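Local coordinates for uncharacterized protein (PDB 1L1S) that is of unknown function but belongs to the DsrE/DsrF-like family, whose relatives include proteins of sulfur metabolism, at residues 15-29 with 54-67. Sequence-based numbering, arbitrary orientation.
Sequences ESRVLLLISNVRNLM and EYSGDVSELTGQGV
Segment 15-29 of helix 15-31 and helix 56-64 run nearly parallel, their axes 11.5 Å apart at closest approach and crossing at 21°. They are neighbouring helices on one face of the parallel sheet in this alpha/beta DsrE/DsrF-like chain, and Leu21 and Val67 both reach Val39 of its strand 35-41. At the N-terminal end Tyr55, the N-cap residue, lays its ring against Val18: CG1, held anti to the backbone N (chi1 179°), makes a CH-pi contact 3.4 Å from the ring centroid. Glu54 CG covers the opposite ring face nearer the rim, while Leu19 CD2 and Glu15 CA meet the edge. One turn on, Ile22 CD1 packs beside Asp58. Farther along, Leu62 enters as a knob among Ile22, Val25, Arg26 and Met29, with Phe69 of strand 68-72 also touching it. Arg26 stretches out past Leu62, its chain extended from CG to NE, and NH2 donates to Asp58 OD1 at 2.8 Å and 160°. Asp58 OD1 lies near the guanidinium plane, while NH2 comes to it from the anti side, tilted out of the carboxylate plane; Glu61 OE2 adds a longer salt bridge to the same nitrogen at 3.5 Å. Gly66 closes helix 56-64 with a Schellman motif, and the chain turns so that Val67 CG2 meets Val25 CG1 tip to tip at 3.8 Å, beside the selenium (SE) of selenomethionine Met29.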
ATOM      1  N   GLU A  15      16.808  -4.758  -2.211  1.00 25.87           N
ATOM      2  CA  GLU A  15      17.387  -3.545  -2.766  1.00 26.41           C
ATOM      3  C   GLU A  15      16.444  -2.613  -3.541  1.00 25.08           C
ATOM      4  O   GLU A  15      16.242  -1.465  -3.151  1.00 25.46           O
ATOM      5  CB  GLU A  15      18.613  -3.922  -3.618  1.00 28.12           C
ATOM      6  CG  GLU A  15      19.193  -2.778  -4.431  1.00 31.37           C
ATOM      7  CD  GLU A  15      20.711  -2.855  -4.596  1.00 33.28           C
ATOM      8  OE1 GLU A  15      21.229  -2.203  -5.521  1.00 34.84           O
ATOM      9  OE2 GLU A  15      21.389  -3.547  -3.800  1.00 34.33           O
ATOM     10  N   SER A  16      15.859  -3.088  -4.632  1.00 24.40           N
ATOM     11  CA  SER A  16      14.971  -2.231  -5.420  1.00 24.08           C
ATOM     12  C   SER A  16      13.884  -1.526  -4.598  1.00 22.15           C
ATOM     13  O   SER A  16      13.612  -0.356  -4.809  1.00 22.70           O
ATOM     14  CB  SER A  16      14.349  -3.035  -6.560  1.00 24.95           C
ATOM     15  OG  SER A  16      13.966  -4.323  -6.109  1.00 29.35           O
ATOM     16  N   ARG A  17      13.272  -2.219  -3.648  1.00 21.55           N
ATOM     17  CA  ARG A  17      12.235  -1.585  -2.835  1.00 20.54           C
ATOM     18  C   ARG A  17      12.826  -0.490  -1.936  1.00 19.77           C
ATOM     19  O   ARG A  17      12.256   0.587  -1.781  1.00 17.60           O
ATOM     20  CB  ARG A  17      11.536  -2.635  -1.969  1.00 22.28           C
ATOM     21  CG  ARG A  17      10.301  -2.129  -1.239  1.00 25.30           C
ATOM     22  CD  ARG A  17       9.029  -2.766  -1.782  1.00 28.95           C
ATOM     23  NE  ARG A  17       8.610  -2.215  -3.072  1.00 29.74           N
ATOM     24  CZ  ARG A  17       8.191  -2.952  -4.098  1.00 31.47           C
ATOM     25  NH1 ARG A  17       8.141  -4.277  -3.993  1.00 30.88           N
ATOM     26  NH2 ARG A  17       7.805  -2.363  -5.229  1.00 31.66           N
ATOM     27  N   VAL A  18      13.980  -0.773  -1.345  1.00 19.37           N
ATOM     28  CA  VAL A  18      14.623   0.187  -0.465  1.00 19.20           C
ATOM     29  C   VAL A  18      15.030   1.438  -1.241  1.00 19.17           C
ATOM     30  O   VAL A  18      14.774   2.550  -0.814  1.00 19.90           O
ATOM     31  CB  VAL A  18      15.856  -0.449   0.238  1.00 18.58           C
ATOM     32  CG1 VAL A  18      16.532   0.570   1.144  1.00 18.25           C
ATOM     33  CG2 VAL A  18      15.416  -1.663   1.037  1.00 18.53           C
ATOM     34  N   LEU A  19      15.657   1.258  -2.389  1.00 20.16           N
ATOM     35  CA  LEU A  19      16.068   2.410  -3.184  1.00 19.73           C
ATOM     36  C   LEU A  19      14.847   3.188  -3.677  1.00 19.39           C
ATOM     37  O   LEU A  19      14.904   4.410  -3.851  1.00 18.39           O
ATOM     38  CB  LEU A  19      16.941   1.955  -4.360  1.00 21.05           C
ATOM     39  CG  LEU A  19      18.313   1.377  -3.945  1.00 22.93           C
ATOM     40  CD1 LEU A  19      19.101   0.895  -5.182  1.00 23.15           C
ATOM     41  CD2 LEU A  19      19.111   2.452  -3.192  1.00 22.68           C
ATOM     42  N   LEU A  20      13.738   2.488  -3.900  1.00 18.99           N
ATOM     43  CA  LEU A  20      12.533   3.179  -4.349  1.00 19.19           C
ATOM     44  C   LEU A  20      12.015   4.094  -3.224  1.00 18.93           C
ATOM     45  O   LEU A  20      11.643   5.240  -3.471  1.00 19.20           O
ATOM     46  CB  LEU A  20      11.455   2.174  -4.768  1.00 19.93           C
ATOM     47  CG  LEU A  20      10.282   2.824  -5.509  1.00 21.47           C
ATOM     48  CD1 LEU A  20      10.829   3.657  -6.660  1.00 22.27           C
ATOM     49  CD2 LEU A  20       9.321   1.757  -6.032  1.00 22.65           C
ATOM     50  N   LEU A  21      11.994   3.588  -1.993  1.00 18.78           N
ATOM     51  CA  LEU A  21      11.555   4.387  -0.847  1.00 19.02           C
ATOM     52  C   LEU A  21      12.437   5.630  -0.719  1.00 19.26           C
ATOM     53  O   LEU A  21      11.945   6.754  -0.599  1.00 18.36           O
ATOM     54  CB  LEU A  21      11.668   3.574   0.440  1.00 19.77           C
ATOM     55  CG  LEU A  21      11.669   4.330   1.783  1.00 21.47           C
ATOM     56  CD1 LEU A  21      10.277   4.801   2.102  1.00 21.88           C
ATOM     57  CD2 LEU A  21      12.159   3.413   2.905  1.00 21.79           C
ATOM     58  N   ILE A  22      13.748   5.412  -0.714  1.00 19.08           N
ATOM     59  CA  ILE A  22      14.707   6.503  -0.603  1.00 20.00           C
ATOM     60  C   ILE A  22      14.448   7.552  -1.681  1.00 19.81           C
ATOM     61  O   ILE A  22      14.367   8.739  -1.396  1.00 18.74           O
ATOM     62  CB  ILE A  22      16.142   5.981  -0.753  1.00 21.37           C
ATOM     63  CG1 ILE A  22      16.478   5.068   0.431  1.00 22.12           C
ATOM     64  CG2 ILE A  22      17.124   7.159  -0.844  1.00 20.87           C
ATOM     65  CD1 ILE A  22      17.790   4.354   0.277  1.00 23.90           C
ATOM     66  N   SER A  23      14.323   7.085  -2.919  1.00 19.82           N
ATOM     67  CA  SER A  23      14.062   7.955  -4.047  1.00 21.45           C
ATOM     68  C   SER A  23      12.757   8.703  -3.852  1.00 21.02           C
ATOM     69  O   SER A  23      12.685   9.904  -4.106  1.00 21.06           O
ATOM     70  CB  SER A  23      13.994   7.143  -5.341  1.00 22.98           C
ATOM     71  OG  SER A  23      13.329   7.889  -6.351  1.00 27.43           O
ATOM     72  N   ASN A  24      11.723   7.996  -3.405  1.00 20.75           N
ATOM     73  CA  ASN A  24      10.427   8.634  -3.174  1.00 20.13           C
ATOM     74  C   ASN A  24      10.516   9.717  -2.088  1.00 19.72           C
ATOM     75  O   ASN A  24       9.891  10.771  -2.201  1.00 18.22           O
ATOM     76  CB  ASN A  24       9.378   7.591  -2.784  1.00 21.93           C
ATOM     77  CG  ASN A  24       9.029   6.665  -3.933  1.00 23.51           C
ATOM     78  OD1 ASN A  24       9.265   6.989  -5.090  1.00 25.50           O
ATOM     79  ND2 ASN A  24       8.456   5.514  -3.619  1.00 24.52           N
ATOM     80  N   VAL A  25      11.287   9.462  -1.034  1.00 19.08           N
ATOM     81  CA  VAL A  25      11.440  10.455   0.041  1.00 20.04           C
ATOM     82  C   VAL A  25      12.109  11.737  -0.477  1.00 20.50           C
ATOM     83  O   VAL A  25      11.661  12.840  -0.183  1.00 19.64           O
ATOM     84  CB  VAL A  25      12.284   9.896   1.210  1.00 19.49           C
ATOM     85  CG1 VAL A  25      12.715  11.022   2.151  1.00 19.28           C
ATOM     86  CG2 VAL A  25      11.457   8.850   1.971  1.00 20.96           C
ATOM     87  N   ARG A  26      13.171  11.585  -1.255  1.00 21.32           N
ATOM     88  CA  ARG A  26      13.866  12.741  -1.808  1.00 23.52           C
ATOM     89  C   ARG A  26      12.994  13.484  -2.819  1.00 23.74           C
ATOM     90  O   ARG A  26      12.929  14.707  -2.803  1.00 22.97           O
ATOM     91  CB  ARG A  26      15.173  12.302  -2.462  1.00 24.56           C
ATOM     92  CG  ARG A  26      16.236  11.915  -1.460  1.00 25.40           C
ATOM     93  CD  ARG A  26      17.522  11.456  -2.127  1.00 26.38           C
ATOM     94  NE  ARG A  26      18.557  11.218  -1.124  1.00 27.99           N
ATOM     95  CZ  ARG A  26      19.372  10.168  -1.112  1.00 28.88           C
ATOM     96  NH1 ARG A  26      19.290   9.240  -2.056  1.00 29.42           N
ATOM     97  NH2 ARG A  26      20.255  10.032  -0.133  1.00 29.94           N
ATOM     98  N   ASN A  27      12.326  12.730  -3.686  1.00 25.10           N
ATOM     99  CA  ASN A  27      11.445  13.296  -4.709  1.00 26.45           C
ATOM    100  C   ASN A  27      10.390  14.166  -4.033  1.00 27.20           C
ATOM    101  O   ASN A  27      10.123  15.304  -4.447  1.00 26.66           O
ATOM    102  CB  ASN A  27      10.773  12.153  -5.487  1.00 28.64           C
ATOM    103  CG  ASN A  27       9.863  12.640  -6.621  1.00 31.75           C
ATOM    104  OD1 ASN A  27       9.750  11.985  -7.663  1.00 33.47           O
ATOM    105  ND2 ASN A  27       9.198  13.768  -6.417  1.00 32.87           N
ATOM    106  N   LEU A  28       9.803  13.615  -2.980  1.00 26.21           N
ATOM    107  CA  LEU A  28       8.771  14.290  -2.234  1.00 26.96           C
ATOM    108  C   LEU A  28       9.262  15.608  -1.635  1.00 27.29           C
ATOM    109  O   LEU A  28       8.573  16.619  -1.719  1.00 25.98           O
ATOM    110  CB  LEU A  28       8.252  13.356  -1.144  1.00 27.03           C
ATOM    111  CG  LEU A  28       6.951  13.747  -0.463  1.00 28.14           C
ATOM    112  CD1 LEU A  28       5.854  13.932  -1.508  1.00 28.00           C
ATOM    113  CD2 LEU A  28       6.564  12.668   0.530  1.00 27.25           C
HETATM  114  N   MSE A  29      10.449  15.606  -1.042  1.00 28.68           N
HETATM  115  CA  MSE A  29      10.979  16.835  -0.449  1.00 31.87           C
HETATM  116  C   MSE A  29      11.232  17.946  -1.472  1.00 31.52           C
HETATM  117  O   MSE A  29      11.223  19.130  -1.133  1.00 31.23           O
HETATM  118  CB  MSE A  29      12.270  16.543   0.314  1.00 34.74           C
HETATM  119  CG  MSE A  29      12.061  15.671   1.523  1.00 39.72           C
HETATM  120 SE   MSE A  29      13.727  15.355   2.479  1.00 47.98          SE
HETATM  121  CE  MSE A  29      14.744  14.440   1.116  1.00 43.96           C
ATOM    122  N   GLU A  54      23.964  -1.200   4.599  1.00 32.52           N
ATOM    123  CA  GLU A  54      24.556  -0.592   3.412  1.00 32.06           C
ATOM    124  C   GLU A  54      23.840   0.717   3.073  1.00 30.73           C
ATOM    125  O   GLU A  54      24.316   1.502   2.257  1.00 30.85           O
ATOM    126  CB  GLU A  54      24.411  -1.549   2.242  1.00 33.60           C
ATOM    127  CG  GLU A  54      22.959  -1.920   1.991  1.00 37.56           C
ATOM    128  CD  GLU A  54      22.801  -3.104   1.059  1.00 40.03           C
ATOM    129  OE1 GLU A  54      23.058  -2.947  -0.159  1.00 41.61           O
ATOM    130  OE2 GLU A  54      22.426  -4.196   1.550  1.00 40.73           O
ATOM    131  N   TYR A  55      22.692   0.951   3.701  1.00 29.12           N
ATOM    132  CA  TYR A  55      21.922   2.163   3.438  1.00 27.91           C
ATOM    133  C   TYR A  55      22.099   3.215   4.531  1.00 28.06           C
ATOM    134  O   TYR A  55      21.418   4.248   4.522  1.00 27.72           O
ATOM    135  CB  TYR A  55      20.433   1.820   3.321  1.00 27.32           C
ATOM    136  CG  TYR A  55      20.107   0.683   2.375  1.00 25.70           C
ATOM    137  CD1 TYR A  55      19.825  -0.600   2.862  1.00 24.93           C
ATOM    138  CD2 TYR A  55      20.051   0.894   0.998  1.00 25.05           C
ATOM    139  CE1 TYR A  55      19.489  -1.644   1.996  1.00 25.55           C
ATOM    140  CE2 TYR A  55      19.717  -0.138   0.116  1.00 25.20           C
ATOM    141  CZ  TYR A  55      19.435  -1.401   0.616  1.00 26.73           C
ATOM    142  OH  TYR A  55      19.091  -2.414  -0.253  1.00 28.01           O
ATOM    143  N   SER A  56      23.002   2.946   5.473  1.00 27.29           N
ATOM    144  CA  SER A  56      23.249   3.860   6.585  1.00 27.39           C
ATOM    145  C   SER A  56      23.556   5.286   6.141  1.00 26.51           C
ATOM    146  O   SER A  56      23.082   6.238   6.750  1.00 26.44           O
ATOM    147  CB  SER A  56      24.378   3.325   7.476  1.00 27.61           C
ATOM    148  OG  SER A  56      25.468   2.862   6.696  1.00 30.18           O
ATOM    149  N   GLY A  57      24.341   5.435   5.081  1.00 25.72           N
ATOM    150  CA  GLY A  57      24.646   6.768   4.593  1.00 25.71           C
ATOM    151  C   GLY A  57      23.363   7.482   4.193  1.00 26.01           C
ATOM    152  O   GLY A  57      23.129   8.636   4.574  1.00 24.95           O
ATOM    153  N   ASP A  58      22.517   6.789   3.430  1.00 26.16           N
ATOM    154  CA  ASP A  58      21.255   7.368   2.991  1.00 26.18           C
ATOM    155  C   ASP A  58      20.366   7.677   4.188  1.00 24.97           C
ATOM    156  O   ASP A  58      19.779   8.762   4.274  1.00 24.60           O
ATOM    157  CB  ASP A  58      20.533   6.420   2.023  1.00 27.86           C
ATOM    158  CG  ASP A  58      21.172   6.395   0.644  1.00 29.87           C
ATOM    159  OD1 ASP A  58      21.477   7.481   0.112  1.00 31.16           O
ATOM    160  OD2 ASP A  58      21.360   5.297   0.082  1.00 31.86           O
ATOM    161  N   VAL A  59      20.282   6.744   5.130  1.00 23.98           N
ATOM    162  CA  VAL A  59      19.444   6.984   6.303  1.00 24.57           C
ATOM    163  C   VAL A  59      19.937   8.142   7.169  1.00 24.77           C
ATOM    164  O   VAL A  59      19.143   8.985   7.579  1.00 23.43           O
ATOM    165  CB  VAL A  59      19.312   5.721   7.169  1.00 23.75           C
ATOM    166  CG1 VAL A  59      18.598   6.042   8.464  1.00 24.31           C
ATOM    167  CG2 VAL A  59      18.540   4.676   6.417  1.00 23.93           C
ATOM    168  N   SER A  60      21.241   8.204   7.440  1.00 25.50           N
ATOM    169  CA  SER A  60      21.752   9.292   8.275  1.00 27.08           C
ATOM    170  C   SER A  60      21.558  10.638   7.587  1.00 27.04           C
ATOM    171  O   SER A  60      21.145  11.611   8.217  1.00 26.31           O
ATOM    172  CB  SER A  60      23.230   9.092   8.609  1.00 27.69           C
ATOM    173  OG  SER A  60      24.049   9.451   7.510  1.00 32.29           O
ATOM    174  N   GLU A  61      21.836  10.691   6.289  1.00 27.66           N
ATOM    175  CA  GLU A  61      21.673  11.935   5.552  1.00 29.03           C
ATOM    176  C   GLU A  61      20.239  12.467   5.579  1.00 28.29           C
ATOM    177  O   GLU A  61      20.024  13.647   5.850  1.00 29.03           O
ATOM    178  CB  GLU A  61      22.103  11.758   4.103  1.00 31.95           C
ATOM    179  CG  GLU A  61      21.757  12.953   3.245  1.00 36.64           C
ATOM    180  CD  GLU A  61      22.235  12.800   1.823  1.00 40.42           C
ATOM    181  OE1 GLU A  61      22.047  13.755   1.036  1.00 43.00           O
ATOM    182  OE2 GLU A  61      22.799  11.728   1.491  1.00 41.63           O
ATOM    183  N   LEU A  62      19.260  11.606   5.296  1.00 26.89           N
ATOM    184  CA  LEU A  62      17.860  12.045   5.294  1.00 25.37           C
ATOM    185  C   LEU A  62      17.376  12.442   6.682  1.00 24.61           C
ATOM    186  O   LEU A  62      16.472  13.272   6.826  1.00 24.23           O
ATOM    187  CB  LEU A  62      16.952  10.950   4.721  1.00 23.90           C
ATOM    188  CG  LEU A  62      17.104  10.744   3.212  1.00 23.37           C
ATOM    189  CD1 LEU A  62      16.407   9.480   2.752  1.00 22.45           C
ATOM    190  CD2 LEU A  62      16.544  11.944   2.508  1.00 22.38           C
ATOM    191  N   THR A  63      17.971  11.837   7.700  1.00 23.85           N
ATOM    192  CA  THR A  63      17.603  12.148   9.070  1.00 24.31           C
ATOM    193  C   THR A  63      18.001  13.595   9.310  1.00 25.32           C
ATOM    194  O   THR A  63      17.263  14.361   9.932  1.00 24.51           O
ATOM    195  CB  THR A  63      18.357  11.236  10.068  1.00 24.23           C
ATOM    196  OG1 THR A  63      17.813   9.916   9.997  1.00 23.87           O
ATOM    197  CG2 THR A  63      18.242  11.768  11.504  1.00 23.14           C
ATOM    198  N   GLY A  64      19.177  13.958   8.800  1.00 26.62           N
ATOM    199  CA  GLY A  64      19.667  15.312   8.964  1.00 28.45           C
ATOM    200  C   GLY A  64      18.771  16.309   8.255  1.00 29.86           C
ATOM    201  O   GLY A  64      18.708  17.479   8.629  1.00 30.53           O
ATOM    202  N   GLN A  65      18.062  15.849   7.232  1.00 29.86           N
ATOM    203  CA  GLN A  65      17.179  16.735   6.494  1.00 30.10           C
ATOM    204  C   GLN A  65      15.787  16.803   7.104  1.00 28.98           C
ATOM    205  O   GLN A  65      14.878  17.408   6.537  1.00 29.90           O
ATOM    206  CB  GLN A  65      17.117  16.295   5.032  1.00 32.46           C
ATOM    207  CG  GLN A  65      18.467  16.399   4.345  1.00 34.98           C
ATOM    208  CD  GLN A  65      18.496  15.712   2.996  1.00 36.82           C
ATOM    209  OE1 GLN A  65      18.074  14.565   2.864  1.00 38.32           O
ATOM    210  NE2 GLN A  65      19.011  16.406   1.988  1.00 38.50           N
ATOM    211  N   GLY A  66      15.618  16.183   8.264  1.00 26.98           N
ATOM    212  CA  GLY A  66      14.328  16.229   8.926  1.00 25.15           C
ATOM    213  C   GLY A  66      13.472  14.982   8.824  1.00 24.19           C
ATOM    214  O   GLY A  66      12.384  14.934   9.398  1.00 23.79           O
ATOM    215  N   VAL A  67      13.940  13.978   8.088  1.00 22.49           N
ATOM    216  CA  VAL A  67      13.184  12.737   7.948  1.00 20.17           C
ATOM    217  C   VAL A  67      13.351  11.878   9.202  1.00 20.42           C
ATOM    218  O   VAL A  67      14.470  11.597   9.640  1.00 18.68           O
ATOM    219  CB  VAL A  67      13.656  11.899   6.726  1.00 19.19           C
ATOM    220  CG1 VAL A  67      12.817  10.621   6.617  1.00 18.31           C
ATOM    221  CG2 VAL A  67      13.552  12.714   5.446  1.00 17.27           C
TER